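Local coordinates for putative phosphatase (DUF442) (Shewanella putrefaciens CN-32, PDB 3GXH), which probably hydrolyses phosphate esters in the manner of the tyrosine and dual-specificity phosphatase superfamily, at residues A[10-15]-A[23-28]; A[31-36]-A[61-66]; A[39-44]-A[66-71]. One frame throughout, in Å; residues are numbered along the deposited sequence.

In the fold
Interaction 1 is a largely buried contact in which the loop 10-15 lies on the end of strand 22-25. Interactions 2 and 3 sit about 7 Å apart, centre to centre, farther from the middle of the chain and only partly buried. They share Ala66 and join successive elements of one run of chain, since helix 30-38 leads into strand 43-46, and helix 59-65 links that strand to strand 69-72. Interactions 1 and 3 reach the same sheet, and Leu23 packs on Val41. The chemistry follows position: one backbone bond and CA-H...O contacts hold the loop in interaction 1, hydrocarbon packing joins two helices in interaction 2, and regular parallel-strand bonding dominates interaction 3.

Interaction 1. Residues A[10-15]-A[23-28]; sequences QGIRAL and LSSGLP. With EDO (1,2-ethanediol), chain G; SO4 (sulfate ion), chain F; SO4 (sulfate ion), chain E.
Arg13 O receives the backbone N-H of Gly26 at 2.8 Å, with 143° at the hydrogen. This carbonyl belongs to a type II beta turn, Ile12 to Leu15, which Leu15 N closes on Ile12 O. Ala14 takes the positive phi of its third position (55°), tolerable for so small a residue. Two CA-H...O contacts follow in the turn's second half: Ser25 CA lies 3.6 Å from Ala14 O, and Leu15 CA 3.5 Å from Ser24 O. Gly26, without a side chain, leaves Arg13 O room to approach.

The turn thus lies on the end of strand 22-25, which is flanked by strands 16-19 and 100-103, the latter leading into Cys104. In tyrosine phosphatases the loop after this latter strand binds phosphate; here its Asn107 donates to Ala14 O and, together with Gln18, to Ser24 OG.

With CG2 anti to its backbone N, Ile12 brings that methyl to 3.8 Å from Ser25 OG at the strand end and 4.2 Å from Pro28 CG in the loop after it. Ser25 OG itself bonds to Gly26 O in the carbonyl plane on a lone pair. Leu15 CB comes to within 4.1 Å of Ser25 CB. Arg13 stretches away instead: its guanidinium edge gives NH1 to ethanediol O2 and NH2 to O3 of the chain E sulfate, both probably from the crystallisation liquor. A water links backbone Arg13 N (2.9 Å) to Leu27 O (2.8 Å).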
loop_
_atom_site.group_PDB
_atom_site.type_symbol
_atom_site.label_atom_id
_atom_site.label_comp_id
_atom_site.label_asym_id
_atom_site.label_seq_id
_atom_site.Cartn_x
_atom_site.Cartn_y
_atom_site.Cartn_z
ATOM N N GLN A 10 14.404 5.121 3.227
ATOM C CA GLN A 10 14.378 4.340 4.452
ATOM C C GLN A 10 13.975 5.123 5.704
ATOM O O GLN A 10 13.811 4.506 6.745
ATOM C CB GLN A 10 15.739 3.630 4.638
ATOM C CG GLN A 10 15.948 2.522 3.593
ATOM C CD GLN A 10 14.944 1.360 3.699
ATOM O OE1 GLN A 10 14.384 0.957 2.688
ATOM N NE2 GLN A 10 14.672 0.891 4.905
ATOM N N GLY A 11 13.744 6.430 5.562
ATOM C CA GLY A 11 13.171 7.261 6.625
ATOM C C GLY A 11 11.674 7.328 6.580
ATOM O O GLY A 11 11.063 7.831 7.525
ATOM N N ILE A 12 11.026 6.771 5.548
ATOM C CA ILE A 12 9.561 6.703 5.479
ATOM C C ILE A 12 9.047 5.639 6.448
ATOM O O ILE A 12 9.520 4.489 6.522
ATOM C CB ILE A 12 9.078 6.450 4.062
ATOM C CG1 ILE A 12 9.521 7.600 3.203
ATOM C CG2 ILE A 12 7.573 6.255 3.986
ATOM C CD1 ILE A 12 9.353 7.361 1.696
ATOM N N ARG A 13 8.079 6.077 7.247
ATOM C CA ARG A 13 7.500 5.209 8.235
ATOM C C ARG A 13 7.054 3.871 7.677
ATOM O O ARG A 13 6.307 3.815 6.720
ATOM C CB ARG A 13 6.261 5.888 8.895
ATOM C CG ARG A 13 5.629 5.137 10.042
ATOM C CD ARG A 13 4.513 5.941 10.652
ATOM N NE ARG A 13 3.947 5.223 11.775
ATOM C CZ ARG A 13 2.997 5.746 12.556
ATOM N NH1 ARG A 13 2.522 6.955 12.317
ATOM N NH2 ARG A 13 2.509 5.000 13.539
ATOM N N ALA A 14 7.519 2.786 8.291
ATOM C CA ALA A 14 7.089 1.418 7.960
ATOM C C ALA A 14 7.253 1.051 6.498
ATOM O O ALA A 14 6.524 0.189 5.981
ATOM C CB ALA A 14 5.652 1.165 8.438
ATOM N N LEU A 15 8.237 1.637 5.827
ATOM C CA LEU A 15 8.487 1.312 4.409
ATOM C C LEU A 15 9.031 -0.083 4.202
ATOM O O LEU A 15 9.981 -0.511 4.879
ATOM C CB LEU A 15 9.379 2.363 3.748
ATOM C CG LEU A 15 9.423 2.186 2.194
ATOM C CD1 LEU A 15 9.201 3.448 1.441
ATOM C CD2 LEU A 15 10.762 1.630 1.936
ATOM N N LEU A 23 6.223 -0.788 -3.633
ATOM C CA LEU A 23 6.534 -0.405 -2.289
ATOM C C LEU A 23 5.257 -0.363 -1.483
ATOM O O LEU A 23 4.195 -0.017 -1.999
ATOM C CB LEU A 23 7.161 0.972 -2.275
ATOM C CG LEU A 23 8.456 1.165 -3.028
ATOM C CD1 LEU A 23 8.911 2.592 -2.944
ATOM C CD2 LEU A 23 9.531 0.196 -2.483
ATOM N N SER A 24 5.332 -0.707 -0.196
ATOM C CA SER A 24 4.245 -0.457 0.760
ATOM C C SER A 24 4.835 0.374 1.897
ATOM O O SER A 24 6.003 0.253 2.218
ATOM C CB SER A 24 3.622 -1.754 1.267
ATOM O OG SER A 24 4.559 -2.503 2.074
ATOM N N SER A 25 4.035 1.227 2.504
ATOM C CA SER A 25 4.516 2.014 3.630
ATOM C C SER A 25 3.425 2.571 4.481
ATOM O O SER A 25 2.232 2.470 4.180
ATOM C CB SER A 25 5.403 3.165 3.148
ATOM O OG SER A 25 4.697 4.255 2.570
ATOM N N GLY A 26 3.869 3.204 5.553
ATOM C CA GLY A 26 3.063 4.143 6.275
ATOM C C GLY A 26 3.076 5.509 5.640
ATOM O O GLY A 26 3.365 5.691 4.463
ATOM N N LEU A 27 2.710 6.552 6.417
ATOM C CA LEU A 27 2.371 7.831 5.794
ATOM C C LEU A 27 3.595 8.673 5.498
ATOM O O LEU A 27 4.259 9.109 6.438
ATOM C CB LEU A 27 1.442 8.612 6.736
ATOM C CG LEU A 27 0.948 9.987 6.244
ATOM C CD1 LEU A 27 0.233 9.861 4.939
ATOM C CD2 LEU A 27 0.045 10.587 7.319
ATOM N N PRO A 28 3.901 8.941 4.236
ATOM C CA PRO A 28 4.996 9.878 3.952
ATOM C C PRO A 28 4.664 11.286 4.381
ATOM O O PRO A 28 3.506 11.669 4.234
ATOM C CB PRO A 28 5.191 9.786 2.410
ATOM C CG PRO A 28 4.509 8.465 2.076
ATOM C CD PRO A 28 3.330 8.437 2.987
HETATM C C1 EDO G . 3.431 10.798 9.146
HETATM O O1 EDO G . 4.046 11.313 8.163
HETATM C C2 EDO G . 4.265 9.663 9.769
HETATM O O2 EDO G . 3.556 9.168 10.885
HETATM S S SO4 F . 8.611 2.293 11.509
HETATM O O1 SO4 F . 9.183 1.002 11.733
HETATM O O2 SO4 F . 7.197 2.117 11.242
HETATM O O3 SO4 F . 8.700 3.182 12.694
HETATM O O4 SO4 F . 9.285 2.892 10.434
HETATM S S SO4 E . 3.282 0.974 14.747
HETATM O O1 SO4 E . 4.654 0.651 14.322
HETATM O O2 SO4 E . 3.015 0.646 16.157
HETATM O O3 SO4 E . 3.048 2.385 14.510
HETATM O O4 SO4 E . 2.488 0.149 13.899
HETATM O O HOH W 1 6.939 8.742 7.012
#

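Interaction 2. Residues A[31-36]-A[61-66]; sequences QQFSLL and KLVTQA
Phe33 on helix 30-38 carries most of this contact, reaching across to Leu62 and Val63 of helix 59-65 and Ala66 just after it. The interaction with Val63 is a CH-pi contact. Val63 CG2 stands over one face of the phenyl ring, 4.0 Å from its centroid and 23° off the normal, displaced toward the rim so that CE1 is its nearest ring atom at 3.6 Å. With Val63 CG1 anti to the backbone N (chi1 167°), CG2 falls beside that N and is the branch that meets the ring. A beta-branched residue suits the place, because its methyl is held close to the helix backbone and cannot swing far from the ring.

Plain apolar packing adds two further touches. Leu62 lies across the phenylalanine at about a right angle, with CB 3.9 Å from Phe33 CD2 and CD1 4.2 Å from CE2. At the base of the aromatic side chain, Ala66 CB comes to 4.1 Å from Phe33 CB and 3.9 Å from Phe33 O. Here the two backbones come nearest, Ser34 and Ala66 being 5.4 Å apart at CA, and the single methyl of alanine permits that closeness. Beside it, Ser34 brings OG near the same methyl, a polar group suited to a partly exposed helix flank.

Around this pair, Pro28 packs on Phe33 and His56 on Leu62. Val63 also rests on Tyr70 of strand 69-72, while Met68, just before that strand, touches both helices, through Leu36 and Lys37 on one and Val63 on the other.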
loop_
_atom_site.group_PDB
_atom_site.type_symbol
_atom_site.label_atom_id
_atom_site.label_comp_id
_atom_site.label_asym_id
_atom_site.label_seq_id
_atom_site.Cartn_x
_atom_site.Cartn_y
_atom_site.Cartn_z
ATOM N N GLN A 31 7.842 16.259 2.421
ATOM C CA GLN A 31 9.163 16.163 1.802
ATOM C C GLN A 31 9.470 14.770 1.309
ATOM O O GLN A 31 10.160 14.599 0.297
ATOM C CB GLN A 31 10.222 16.726 2.754
ATOM C CG GLN A 31 10.226 16.215 4.065
ATOM C CD GLN A 31 9.225 16.903 5.103
ATOM O OE1 GLN A 31 8.168 17.633 4.786
ATOM N NE2 GLN A 31 9.516 16.600 6.395
ATOM N N GLN A 32 8.957 13.770 1.989
ATOM C CA GLN A 32 9.172 12.367 1.595
ATOM C C GLN A 32 8.497 12.043 0.249
ATOM O O GLN A 32 8.957 11.152 -0.468
ATOM C CB GLN A 32 8.769 11.377 2.694
ATOM C CG GLN A 32 9.728 11.453 3.861
ATOM C CD GLN A 32 9.251 10.749 5.072
ATOM O OE1 GLN A 32 8.045 10.589 5.260
ATOM N NE2 GLN A 32 10.213 10.344 5.943
ATOM N N PHE A 33 7.436 12.761 -0.137
ATOM C CA PHE A 33 6.890 12.515 -1.461
ATOM C C PHE A 33 7.892 12.902 -2.540
ATOM O O PHE A 33 7.951 12.256 -3.589
ATOM C CB PHE A 33 5.576 13.258 -1.655
ATOM C CG PHE A 33 4.439 12.650 -0.919
ATOM C CD1 PHE A 33 4.020 11.363 -1.212
ATOM C CD2 PHE A 33 3.730 13.328 0.069
ATOM C CE1 PHE A 33 2.955 10.740 -0.525
ATOM C CE2 PHE A 33 2.687 12.675 0.765
ATOM C CZ PHE A 33 2.323 11.401 0.458
ATOM N N SER A 34 8.652 13.964 -2.319
ATOM C CA SER A 34 9.733 14.299 -3.263
ATOM C C SER A 34 10.799 13.211 -3.333
ATOM O O SER A 34 11.330 12.905 -4.413
ATOM C CB SER A 34 10.335 15.658 -2.911
ATOM O OG SER A 34 9.391 16.680 -3.252
ATOM N N LEU A 35 11.121 12.614 -2.191
ATOM C CA LEU A 35 12.115 11.526 -2.168
ATOM C C LEU A 35 11.581 10.327 -2.975
ATOM O O LEU A 35 12.305 9.677 -3.722
ATOM C CB LEU A 35 12.419 11.073 -0.730
ATOM C CG LEU A 35 13.004 12.152 0.194
ATOM C CD1 LEU A 35 13.198 11.515 1.559
ATOM C CD2 LEU A 35 14.333 12.649 -0.369
ATOM N N LEU A 36 10.293 10.038 -2.823
ATOM C CA LEU A 36 9.649 8.977 -3.603
ATOM C C LEU A 36 9.772 9.233 -5.097
ATOM O O LEU A 36 10.136 8.313 -5.866
ATOM C CB LEU A 36 8.176 8.819 -3.204
ATOM C CG LEU A 36 8.049 8.145 -1.826
ATOM C CD1 LEU A 36 6.677 8.498 -1.185
ATOM C CD2 LEU A 36 8.256 6.578 -1.927
ATOM N N LYS A 61 -2.769 16.710 -3.698
ATOM C CA LYS A 61 -2.043 17.881 -4.050
ATOM C C LYS A 61 -0.546 17.659 -3.874
ATOM O O LYS A 61 0.270 17.970 -4.739
ATOM C CB LYS A 61 -2.519 19.086 -3.236
ATOM C CG LYS A 61 -1.791 20.372 -3.550
ATOM C CD LYS A 61 -2.344 21.549 -2.707
ATOM C CE LYS A 61 -1.637 22.878 -3.047
ATOM N NZ LYS A 61 -0.330 23.057 -2.359
ATOM N N LEU A 62 -0.168 17.100 -2.728
ATOM C CA LEU A 62 1.244 16.851 -2.471
ATOM C C LEU A 62 1.836 15.856 -3.472
ATOM O O LEU A 62 2.969 16.025 -3.953
ATOM C CB LEU A 62 1.474 16.342 -1.053
ATOM C CG LEU A 62 0.882 17.179 0.089
ATOM C CD1 LEU A 62 1.258 16.551 1.482
ATOM C CD2 LEU A 62 1.298 18.603 -0.021
ATOM N N VAL A 63 1.079 14.806 -3.777
ATOM C CA VAL A 63 1.550 13.738 -4.667
ATOM C C VAL A 63 1.698 14.287 -6.078
ATOM O O VAL A 63 2.707 14.070 -6.757
ATOM C CB VAL A 63 0.653 12.490 -4.606
ATOM C CG1 VAL A 63 0.945 11.504 -5.763
ATOM C CG2 VAL A 63 0.774 11.840 -3.225
ATOM N N THR A 64 0.700 14.996 -6.557
ATOM C CA THR A 64 0.721 15.491 -7.954
ATOM C C THR A 64 1.728 16.631 -8.095
ATOM O O THR A 64 2.456 16.675 -9.106
ATOM C CB THR A 64 -0.699 15.762 -8.501
ATOM O OG1 THR A 64 -1.307 16.745 -7.714
ATOM C CG2 THR A 64 -1.537 14.441 -8.560
ATOM N N GLN A 65 1.889 17.467 -7.068
ATOM C CA GLN A 65 2.945 18.495 -7.028
ATOM C C GLN A 65 4.346 17.903 -7.108
ATOM O O GLN A 65 5.241 18.528 -7.666
ATOM C CB GLN A 65 2.874 19.338 -5.746
ATOM C CG GLN A 65 1.875 20.472 -5.829
ATOM C CD GLN A 65 1.794 21.289 -4.551
ATOM O OE1 GLN A 65 2.318 20.896 -3.498
ATOM N NE2 GLN A 65 1.100 22.415 -4.626
ATOM N N ALA A 66 4.538 16.718 -6.513
ATOM C CA ALA A 66 5.818 16.015 -6.519
ATOM C C ALA A 66 6.021 15.254 -7.836
ATOM O O ALA A 66 7.031 14.584 -7.978
ATOM C CB ALA A 66 5.899 15.072 -5.343
#

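Interaction 3. Residues A[39-44]-A[66-71]; sequences AGVDVV and AGMDYV
Val43 and Val44 pair in parallel with Asp69 and Tyr70, joining the two strands of a beta-alpha-beta crossover whose connecting helix is 59-65. Three nearly straight hydrogen bonds stitch them in the usual parallel pattern: Asp42 O accepts from Asp69 N at 2.9 Å, Asp69 O from Val44 N at 2.8 Å, and Val44 O from Val71 N at 2.9 Å. Before each strand a glycine, Gly40 or Gly67, ends a helix in a Schellman motif, its positive phi turning the chain toward the sheet.

The tighter packing lies on the side carrying Val44, against helices 30-38 and 59-65. Met68, present as selenomethionine, packs against Val41 and Val44: CG and SE each lie 3.4 Å from Val41 O, and a bend at chi3 (-66°) brings CE to 4.0 Å from Val44 CG2. Leu36 and Val63 of these helices close over it, which suits an unbranched apolar chain.

The side carrying Val43 and Asp69 is looser. Val43 CG1 meets Val71 CG2, and His95 touches both valines, but Asp69 is exposed on the outermost strand 69-72, a natural place for a carboxylate. Asp42, its CB turned away from strand 69-72, accepts a hydrogen bond at OD2 from Asp99 N. Tyr70, on the Val44 side, bonds through OH to Asn46 ND2, and its CA makes a CA-H...O contact of 3.5 Å with Val44 O, the same oxygen that Val71 N grips.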
loop_
_atom_site.group_PDB
_atom_site.type_symbol
_atom_site.label_atom_id
_atom_site.label_comp_id
_atom_site.label_asym_id
_atom_site.label_seq_id
_atom_site.Cartn_x
_atom_site.Cartn_y
_atom_site.Cartn_z
ATOM N N ALA A 39 13.282 8.604 -6.331
ATOM C CA ALA A 39 13.597 7.162 -6.388
ATOM C C ALA A 39 12.952 6.459 -7.570
ATOM O O ALA A 39 13.217 5.286 -7.805
ATOM C CB ALA A 39 13.179 6.460 -5.103
ATOM N N GLY A 40 12.075 7.149 -8.281
ATOM C CA GLY A 40 11.424 6.552 -9.445
ATOM C C GLY A 40 9.988 6.091 -9.249
ATOM O O GLY A 40 9.414 5.461 -10.148
ATOM N N VAL A 41 9.388 6.392 -8.104
ATOM C CA VAL A 41 8.003 6.035 -7.918
ATOM C C VAL A 41 7.123 6.873 -8.869
ATOM O O VAL A 41 7.308 8.095 -8.995
ATOM C CB VAL A 41 7.525 6.194 -6.456
ATOM C CG1 VAL A 41 6.006 5.898 -6.303
ATOM C CG2 VAL A 41 8.373 5.264 -5.560
ATOM N N ASP A 42 6.151 6.229 -9.545
ATOM C CA ASP A 42 5.289 6.875 -10.522
ATOM C C ASP A 42 3.883 7.165 -9.971
ATOM O O ASP A 42 3.256 8.121 -10.404
ATOM C CB ASP A 42 5.121 5.958 -11.739
ATOM C CG ASP A 42 6.396 5.686 -12.471
ATOM O OD1 ASP A 42 7.085 6.652 -12.860
ATOM O OD2 ASP A 42 6.760 4.483 -12.681
ATOM N N VAL A 43 3.378 6.285 -9.100
ATOM C CA VAL A 43 1.989 6.350 -8.667
ATOM C C VAL A 43 1.966 6.113 -7.166
ATOM O O VAL A 43 2.661 5.218 -6.649
ATOM C CB VAL A 43 1.201 5.223 -9.319
ATOM C CG1 VAL A 43 -0.308 5.346 -8.954
ATOM C CG2 VAL A 43 1.438 5.101 -10.847
ATOM N N VAL A 44 1.145 6.894 -6.453
ATOM C CA VAL A 44 0.899 6.669 -5.057
ATOM C C VAL A 44 -0.560 6.285 -4.870
ATOM O O VAL A 44 -1.434 7.045 -5.343
ATOM C CB VAL A 44 1.189 7.930 -4.221
ATOM C CG1 VAL A 44 0.787 7.697 -2.751
ATOM C CG2 VAL A 44 2.680 8.297 -4.300
ATOM N N ALA A 66 4.538 16.718 -6.513
ATOM C CA ALA A 66 5.818 16.015 -6.519
ATOM C C ALA A 66 6.021 15.254 -7.836
ATOM O O ALA A 66 7.031 14.584 -7.978
ATOM C CB ALA A 66 5.899 15.072 -5.343
ATOM N N GLY A 67 5.093 15.363 -8.784
ATOM C CA GLY A 67 5.208 14.732 -10.089
ATOM C C GLY A 67 4.754 13.295 -10.266
ATOM O O GLY A 67 5.153 12.607 -11.210
HETATM N N MSE A 68 3.883 12.843 -9.372
HETATM C CA MSE A 68 3.360 11.501 -9.433
HETATM C C MSE A 68 1.852 11.433 -9.578
HETATM O O MSE A 68 1.161 12.435 -9.346
HETATM C CB MSE A 68 3.753 10.742 -8.159
HETATM C CG MSE A 68 5.232 10.582 -7.998
HETATM SE SE MSE A 68 5.848 9.758 -6.352
HETATM C CE MSE A 68 5.262 11.192 -5.131
ATOM N N ASP A 69 1.346 10.287 -10.009
ATOM C CA ASP A 69 -0.082 10.074 -10.149
ATOM C C ASP A 69 -0.625 9.650 -8.783
ATOM O O ASP A 69 0.093 9.033 -7.992
ATOM C CB ASP A 69 -0.362 8.943 -11.157
ATOM C CG ASP A 69 -0.016 9.295 -12.562
ATOM O OD1 ASP A 69 -0.012 10.479 -12.913
ATOM O OD2 ASP A 69 0.217 8.329 -13.322
ATOM N N TYR A 70 -1.871 10.020 -8.491
ATOM C CA TYR A 70 -2.495 9.806 -7.210
ATOM C C TYR A 70 -3.785 9.004 -7.358
ATOM O O TYR A 70 -4.638 9.356 -8.166
ATOM C CB TYR A 70 -2.811 11.169 -6.572
ATOM C CG TYR A 70 -3.451 11.059 -5.216
ATOM C CD1 TYR A 70 -2.734 10.498 -4.171
ATOM C CD2 TYR A 70 -4.757 11.474 -4.978
ATOM C CE1 TYR A 70 -3.269 10.375 -2.903
ATOM C CE2 TYR A 70 -5.291 11.361 -3.696
ATOM C CZ TYR A 70 -4.538 10.853 -2.654
ATOM O OH TYR A 70 -5.073 10.695 -1.374
ATOM N N VAL A 71 -3.917 7.939 -6.589
ATOM C CA VAL A 71 -5.126 7.116 -6.483
ATOM C C VAL A 71 -5.542 7.043 -5.027
ATOM O O VAL A 71 -4.694 6.679 -4.158
ATOM C CB VAL A 71 -4.910 5.711 -7.080
ATOM C CG1 VAL A 71 -6.229 4.945 -7.085
ATOM C CG2 VAL A 71 -4.260 5.764 -8.460
#